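Local coordinates for extracellular solute-binding protein family 1 (Pseudothermotoga lettingae, PDB 5CI5) that binds alpha-D-tagatose and probably delivers sugar to an ABC transporter as its extracellular solute-binding component, at residues 80-86 and 300-306; 184-188 and 386-390; 222-227 and 397-401. All coordinates share one frame; numbering follows the deposited sequence.

Contact 1. Residues 80-86 and 300-306; sequences DLAFADL and GWALVIP. With T6T (alpha-D-tagatopyranose), chain C.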
# COMPACT_ATOMS: atom_id res chain seq x y z
N ASP A 80 4.64 -20.91 7.98
CA ASP A 80 4.39 -21.77 6.83
C ASP A 80 3.71 -21.00 5.70
O ASP A 80 3.87 -21.36 4.54
CB ASP A 80 3.53 -22.95 7.25
CG ASP A 80 4.16 -23.73 8.37
OD1 ASP A 80 5.32 -24.13 8.20
OD2 ASP A 80 3.52 -23.92 9.43
N LEU A 81 2.93 -19.97 6.06
CA LEU A 81 2.27 -19.09 5.11
C LEU A 81 2.42 -17.67 5.63
O LEU A 81 2.21 -17.45 6.81
CB LEU A 81 0.78 -19.45 4.95
CG LEU A 81 0.06 -18.80 3.77
CD1 LEU A 81 0.58 -19.25 2.44
CD2 LEU A 81 -1.46 -19.08 3.90
N ALA A 82 2.85 -16.74 4.78
CA ALA A 82 3.15 -15.37 5.23
C ALA A 82 2.61 -14.35 4.25
O ALA A 82 2.68 -14.54 3.05
CB ALA A 82 4.67 -15.13 5.37
N PHE A 83 2.08 -13.27 4.80
CA PHE A 83 1.81 -12.07 4.04
C PHE A 83 3.13 -11.49 3.52
O PHE A 83 4.10 -11.41 4.25
CB PHE A 83 1.09 -11.05 4.91
CG PHE A 83 -0.41 -11.09 4.77
CD1 PHE A 83 -1.13 -12.27 5.01
CD2 PHE A 83 -1.11 -9.94 4.42
CE1 PHE A 83 -2.51 -12.29 4.86
CE2 PHE A 83 -2.47 -9.96 4.27
CZ PHE A 83 -3.18 -11.14 4.49
N ALA A 84 3.12 -11.04 2.27
CA ALA A 84 4.27 -10.35 1.68
C ALA A 84 3.73 -9.24 0.79
O ALA A 84 2.79 -9.44 0.00
CB ALA A 84 5.16 -11.30 0.90
N ASP A 85 4.29 -8.06 0.94
CA ASP A 85 3.86 -6.86 0.19
C ASP A 85 4.04 -7.06 -1.33
O ASP A 85 5.07 -7.52 -1.79
CB ASP A 85 4.66 -5.66 0.71
CG ASP A 85 4.01 -4.34 0.41
OD1 ASP A 85 3.44 -4.16 -0.69
OD2 ASP A 85 4.09 -3.47 1.31
N LEU A 86 3.01 -6.71 -2.09
CA LEU A 86 3.13 -6.72 -3.54
C LEU A 86 4.18 -5.73 -4.04
O LEU A 86 4.64 -5.83 -5.19
CB LEU A 86 1.77 -6.43 -4.18
CG LEU A 86 0.66 -7.46 -3.94
CD1 LEU A 86 -0.55 -7.07 -4.78
CD2 LEU A 86 1.10 -8.89 -4.24
N GLY A 300 -0.85 -3.85 -2.30
CA GLY A 300 -1.55 -5.01 -1.79
C GLY A 300 -0.60 -6.00 -1.13
O GLY A 300 0.58 -5.68 -0.87
N TRP A 301 -1.13 -7.20 -0.87
CA TRP A 301 -0.38 -8.26 -0.19
C TRP A 301 -0.64 -9.61 -0.86
O TRP A 301 -1.75 -9.88 -1.29
CB TRP A 301 -0.76 -8.35 1.29
CG TRP A 301 -0.36 -7.10 1.99
CD1 TRP A 301 -1.02 -5.92 1.96
CD2 TRP A 301 0.85 -6.88 2.73
NE1 TRP A 301 -0.31 -4.96 2.64
CE2 TRP A 301 0.84 -5.53 3.13
CE3 TRP A 301 1.94 -7.68 3.09
CZ2 TRP A 301 1.86 -4.97 3.89
CZ3 TRP A 301 2.95 -7.12 3.84
CH2 TRP A 301 2.91 -5.77 4.22
N ALA A 302 0.42 -10.41 -0.94
CA ALA A 302 0.36 -11.79 -1.41
C ALA A 302 0.61 -12.75 -0.25
O ALA A 302 1.19 -12.38 0.77
CB ALA A 302 1.40 -12.06 -2.51
N LEU A 303 0.14 -13.98 -0.43
CA LEU A 303 0.44 -15.09 0.44
C LEU A 303 1.61 -15.87 -0.16
O LEU A 303 1.58 -16.24 -1.33
CB LEU A 303 -0.77 -16.00 0.62
CG LEU A 303 -2.03 -15.29 1.08
CD1 LEU A 303 -3.23 -16.22 0.98
CD2 LEU A 303 -1.85 -14.81 2.50
N VAL A 304 2.65 -16.09 0.65
CA VAL A 304 3.84 -16.82 0.20
C VAL A 304 4.14 -17.97 1.15
O VAL A 304 3.75 -17.93 2.31
CB VAL A 304 5.10 -15.92 0.08
CG1 VAL A 304 4.79 -14.72 -0.81
CG2 VAL A 304 5.62 -15.47 1.43
N ILE A 305 4.82 -18.99 0.64
CA ILE A 305 5.19 -20.18 1.40
C ILE A 305 6.70 -20.28 1.44
O ILE A 305 7.31 -20.46 0.39
CB ILE A 305 4.60 -21.45 0.76
CG1 ILE A 305 3.07 -21.38 0.77
CG2 ILE A 305 5.10 -22.70 1.48
CD1 ILE A 305 2.42 -22.46 -0.04
N PRO A 306 7.31 -20.18 2.63
CA PRO A 306 8.76 -20.26 2.68
C PRO A 306 9.26 -21.64 2.22
O PRO A 306 8.66 -22.66 2.52
CB PRO A 306 9.09 -20.01 4.16
CG PRO A 306 7.92 -19.20 4.65
CD PRO A 306 6.75 -19.85 3.96
O3 T6T C . -0.71 -0.78 -0.45
C3 T6T C . -0.33 -1.71 0.57
C4 T6T C . 1.16 -2.01 0.43
O4 T6T C . 1.44 -2.45 -0.90
C5 T6T C . 1.93 -0.75 0.76
O5 T6T C . 3.33 -0.99 0.66
C6 T6T C . 1.56 -0.26 2.16
O6 T6T C . 0.16 0.01 2.20
C2 T6T C . -0.66 -1.13 1.91
O2 T6T C . -0.45 -2.13 2.92
C1 T6T C . -2.13 -0.67 1.99
O1 T6T C . -3.04 -1.65 1.66
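Asp-85 and Trp-301 face each other across two antiparallel strands and together hold one side of the bound alpha-D-tagatopyranose. A chi1 of -159° turns the carboxylate to the sugar, where it takes two hydroxyls, one on each oxygen: T6T O4 gives a hydrogen bond to Asp-85 OD1 at 2.6 Å and T6T O5 one to Asp-85 OD2 at 2.7 Å. T6T O4 in turn accepts from Gly-300 N at 3.0 Å, so this hydroxyl is gripped from both strands. At the indole edge, Trp-301 NE1 donates to T6T O2 over 2.8 Å. Asp-85 CB lies over the indole face in a CH-pi contact, 4.0 Å from the centroid of the six-membered ring of Trp-301. Phe-83 packs beside the indole, its CD2 3.5 Å from Trp-301 CB, while its CE1 meets Leu-303 CD2. Behind this layer Ala-82 with Val-304 and Ala-84 with Ala-302 are hydrogen-bonded pairs, followed by Leu-86 N to Gly-300 O at 2.9 Å. At the backbone angles of Gly-300 a CB would be jammed against the preceding carbonyl O, and it would also run into Leu-86 CD1. Gly-87 N also donates to Asp-85 OD1, and Tyr-135 and Trp-89 pack on the indole. Acceptors from Asp-85 and N-H donors from Gly-300 and Trp-301 are consistent with recognition of hydroxyl positions, and the paired strands probably hold these groups in place.

Contact 2. Residues 184-188 and 386-390; sequences VSGTK and MVQRV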
# COMPACT_ATOMS: atom_id res chain seq x y z
N VAL A 184 1.32 14.81 4.89
CA VAL A 184 2.50 14.39 4.12
C VAL A 184 3.27 13.32 4.89
O VAL A 184 3.64 13.54 6.04
CB VAL A 184 3.45 15.59 3.86
CG1 VAL A 184 4.73 15.16 3.16
CG2 VAL A 184 2.73 16.69 3.06
N SER A 185 3.49 12.14 4.30
CA SER A 185 4.26 11.09 4.99
C SER A 185 5.75 11.37 4.83
O SER A 185 6.27 11.44 3.71
CB SER A 185 3.93 9.69 4.45
OG SER A 185 2.55 9.40 4.62
N GLY A 186 6.43 11.51 5.97
CA GLY A 186 7.87 11.72 5.97
C GLY A 186 8.64 10.88 6.96
O GLY A 186 9.76 11.22 7.34
N THR A 187 8.04 9.77 7.36
CA THR A 187 8.66 8.77 8.24
C THR A 187 9.62 7.85 7.46
O THR A 187 9.59 7.79 6.23
CB THR A 187 7.54 7.92 8.89
OG1 THR A 187 6.61 7.52 7.86
CG2 THR A 187 6.78 8.72 9.94
N LYS A 188 10.46 7.12 8.19
CA LYS A 188 11.29 6.10 7.55
C LYS A 188 10.50 4.80 7.35
O LYS A 188 10.82 3.74 7.91
CB LYS A 188 12.56 5.85 8.37
CG LYS A 188 13.54 7.03 8.38
CD LYS A 188 14.04 7.39 6.96
CE LYS A 188 14.76 6.24 6.25
NZ LYS A 188 16.06 5.89 6.88
N MSE A 386 15.95 10.54 1.42
CA MSE A 386 15.89 11.74 0.61
C MSE A 386 14.83 12.71 1.16
O MSE A 386 15.12 13.89 1.45
CB MSE A 386 15.58 11.35 -0.84
CG MSE A 386 15.51 12.50 -1.78
SE MSE A 386 14.86 11.95 -3.50
CE MSE A 386 13.04 11.50 -3.00
N VAL A 387 13.61 12.20 1.32
CA VAL A 387 12.52 13.05 1.79
C VAL A 387 12.82 13.55 3.20
O VAL A 387 12.63 14.75 3.49
CB VAL A 387 11.19 12.28 1.76
CG1 VAL A 387 10.07 13.08 2.44
CG2 VAL A 387 10.82 11.96 0.32
N GLN A 388 13.28 12.67 4.07
CA GLN A 388 13.51 13.07 5.46
C GLN A 388 14.57 14.15 5.57
O GLN A 388 14.40 15.09 6.35
CB GLN A 388 13.96 11.89 6.33
CG GLN A 388 12.89 11.00 6.78
CD GLN A 388 13.06 10.58 8.25
OE1 GLN A 388 14.18 10.43 8.76
NE2 GLN A 388 11.94 10.43 8.93
N ARG A 389 15.64 14.04 4.80
CA ARG A 389 16.76 14.96 4.93
C ARG A 389 16.33 16.35 4.48
O ARG A 389 16.79 17.35 5.01
CB ARG A 389 17.97 14.45 4.13
CG ARG A 389 18.62 13.19 4.75
CD ARG A 389 19.94 13.49 5.43
NE ARG A 389 21.09 13.14 4.61
CZ ARG A 389 22.31 13.64 4.78
NH1 ARG A 389 22.55 14.52 5.75
NH2 ARG A 389 23.28 13.26 3.97
N VAL A 390 15.42 16.41 3.51
CA VAL A 390 14.86 17.70 3.12
C VAL A 390 13.97 18.25 4.24
O VAL A 390 14.09 19.43 4.62
CB VAL A 390 14.07 17.59 1.80
CG1 VAL A 390 13.32 18.88 1.52
CG2 VAL A 390 15.02 17.24 0.69
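Gly-186 O receives the side-chain amide of Gln-388, whose NE2 donates at 2.8 Å with an N-H...O angle of 161°. The donor lies in the carbonyl plane on a lone pair, and the oxygen is itself almost in the amide plane, so both flat groups are well placed for the bond. In Gln-388 chi1 (-79°, CG anti to the carbonyl carbon) puts CG 3.2 Å from Gly-186 O, and a bend at chi2 (-138°) then directs the amide. Across the amide at about a right angle runs the bent chain of Lys-188: its CG and CD each lie 3.5 Å from Gln-388 OE1, van der Waals contact of the methylenes with the amide oxygen, while the ammonium goes on to a salt bridge with Glu-381. The contact ties the loop before helix 190-202 to the C-terminal helix 376-391 of a family 1 extracellular solute-binding protein. Replacing Gln-388 by an alanine would probably leave Gly-186 O without this donor and the Lys-188 methylenes without the amide they cross. One residue earlier, Val-387 points toward the loop, with CG1 4.3 Å from Ser-185 O, and it also packs on Tyr-229 and Thr-192, while Tyr-229 OH bonds to Ser-185 O.

Contact 3. Residues 222-227 and 397-401; sequences GLKALK and PEEAI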
# COMPACT_ATOMS: atom_id res chain seq x y z
N GLY A 222 11.25 15.10 -11.22
CA GLY A 222 11.47 14.52 -9.90
C GLY A 222 11.80 15.57 -8.86
O GLY A 222 11.44 15.44 -7.68
N LEU A 223 12.49 16.62 -9.30
CA LEU A 223 12.81 17.72 -8.40
C LEU A 223 11.55 18.51 -8.05
O LEU A 223 11.32 18.85 -6.89
CB LEU A 223 13.86 18.64 -9.03
CG LEU A 223 14.23 19.85 -8.17
CD1 LEU A 223 15.03 19.39 -6.94
CD2 LEU A 223 15.04 20.89 -8.95
N LYS A 224 10.74 18.80 -9.06
CA LYS A 224 9.49 19.51 -8.87
C LYS A 224 8.61 18.75 -7.86
O LYS A 224 8.04 19.34 -6.94
CB LYS A 224 8.76 19.69 -10.20
CG LYS A 224 7.55 20.58 -10.13
CD LYS A 224 6.83 20.66 -11.44
CE LYS A 224 5.64 21.59 -11.35
NZ LYS A 224 4.94 21.65 -12.66
N ALA A 225 8.51 17.43 -8.05
CA ALA A 225 7.74 16.57 -7.13
C ALA A 225 8.30 16.61 -5.72
O ALA A 225 7.56 16.74 -4.76
CB ALA A 225 7.73 15.14 -7.66
N LEU A 226 9.62 16.51 -5.59
CA LEU A 226 10.24 16.55 -4.28
C LEU A 226 9.99 17.88 -3.56
O LEU A 226 9.67 17.91 -2.37
CB LEU A 226 11.75 16.29 -4.39
CG LEU A 226 12.52 16.32 -3.07
CD1 LEU A 226 11.95 15.36 -2.01
CD2 LEU A 226 14.01 16.03 -3.29
N LYS A 227 10.13 18.98 -4.29
CA LYS A 227 9.91 20.30 -3.71
C LYS A 227 8.45 20.51 -3.29
O LYS A 227 8.20 20.98 -2.19
CB LYS A 227 10.34 21.39 -4.70
CG LYS A 227 11.82 21.49 -4.82
CD LYS A 227 12.29 22.71 -5.62
CE LYS A 227 13.81 22.78 -5.56
NZ LYS A 227 14.34 24.04 -6.15
N PRO A 397 16.58 20.16 -1.62
CA PRO A 397 16.04 19.12 -2.51
C PRO A 397 17.05 18.70 -3.60
O PRO A 397 17.20 17.50 -3.87
CB PRO A 397 14.79 19.79 -3.10
CG PRO A 397 14.34 20.74 -1.98
CD PRO A 397 15.62 21.26 -1.39
N GLU A 398 17.79 19.65 -4.16
CA GLU A 398 18.75 19.34 -5.20
C GLU A 398 19.84 18.41 -4.67
O GLU A 398 20.22 17.43 -5.33
CB GLU A 398 19.37 20.61 -5.77
CG GLU A 398 18.45 21.41 -6.70
CD GLU A 398 17.54 22.39 -5.99
OE1 GLU A 398 17.37 22.32 -4.74
OE2 GLU A 398 16.97 23.23 -6.71
N GLU A 399 20.37 18.72 -3.49
CA GLU A 399 21.41 17.88 -2.89
C GLU A 399 20.87 16.48 -2.57
O GLU A 399 21.54 15.46 -2.79
CB GLU A 399 21.95 18.53 -1.62
CG GLU A 399 22.71 19.83 -1.84
CD GLU A 399 22.93 20.66 -0.55
OE1 GLU A 399 22.19 20.48 0.45
OE2 GLU A 399 23.84 21.51 -0.55
N ALA A 400 19.65 16.41 -2.07
CA ALA A 400 19.09 15.14 -1.60
C ALA A 400 18.82 14.20 -2.76
O ALA A 400 19.07 12.99 -2.67
CB ALA A 400 17.82 15.39 -0.80
N ILE A 401 18.25 14.73 -3.83
CA ILE A 401 17.86 13.92 -4.97
C ILE A 401 19.10 13.42 -5.74
O ILE A 401 19.10 12.30 -6.24
CB ILE A 401 16.87 14.73 -5.88
CG1 ILE A 401 16.04 13.80 -6.78
CG2 ILE A 401 17.61 15.79 -6.68
CD1 ILE A 401 14.85 14.50 -7.46
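Pro-397, the first residue of helix 397-413, and Ile-401 one turn on pack against Leu-223, Leu-226 and Lys-227 of helix 220-234. The apolar part centres on the proline ring. Leu-226 comes at it obliquely, its CD2 3.8 Å from Pro-397 CB and close to Pro-397 O as well; Leu-223 CD1 approaches the same Pro-397 CB at 3.9 Å. From a third direction the chain of Lys-227 crosses the ring at about a right angle, CG lying 3.8 Å from Pro-397 CB. One carbon of the proline is thus touched by three residues of the other helix. CG1 of Ile-401 is anti to its N (chi1 -159°), and the extended branch carries CD1 onto the backbone of helix 220-234, where it stops 3.5 Å from Gly-222 C. Leu-226 CD2 also meets Ile-401 CB at 4.1 Å.

The polar part lies at the border of this patch. Lys-227, extended beyond CG, reaches Glu-398 in a salt bridge, NZ to OE2 at 2.8 Å. The ammonium meets the carboxylate oxygen on its syn side, 30° out of the carboxylate plane. Glu-398 is bent at chi2, folding its carboxylate back toward the lysine, and its OE2 and CG also lie against Leu-223 CD2. The ion pair therefore borders the leucine and proline contacts on the more exposed side.

The axes of the two short helical segments come within 10.0 Å and make an angle of 118° between their N-to-C directions. Helix 376-391 packs against both helices through Met-386, a selenomethionine, which touches Leu-226, Ala-400 and Ile-401, and helix 190-202 adds Tyr-196 against Leu-226 and Ile-401.

Contacts 2 and 3 are neighbours, with centres 12 Å apart, and share the pair of successive helices 376-391 and 397-413; Met-386 and Val-390 pack on Ala-400 between them. Contact 1, in the mixed sheet that reaches the sugar, has its centre 27 Å from that of contact 2 and 34 Å from that of contact 3, which lies on the opposite side of the chain's centre. Along the chain the first segments come in the order 80-86, 184-188, 222-227 and their partners follow in the same order, so all three contacts cross. Contact 1 thus carries part of the sugar pocket, whereas contacts 2 and 3 are probably packing of the C-terminal helices away from it.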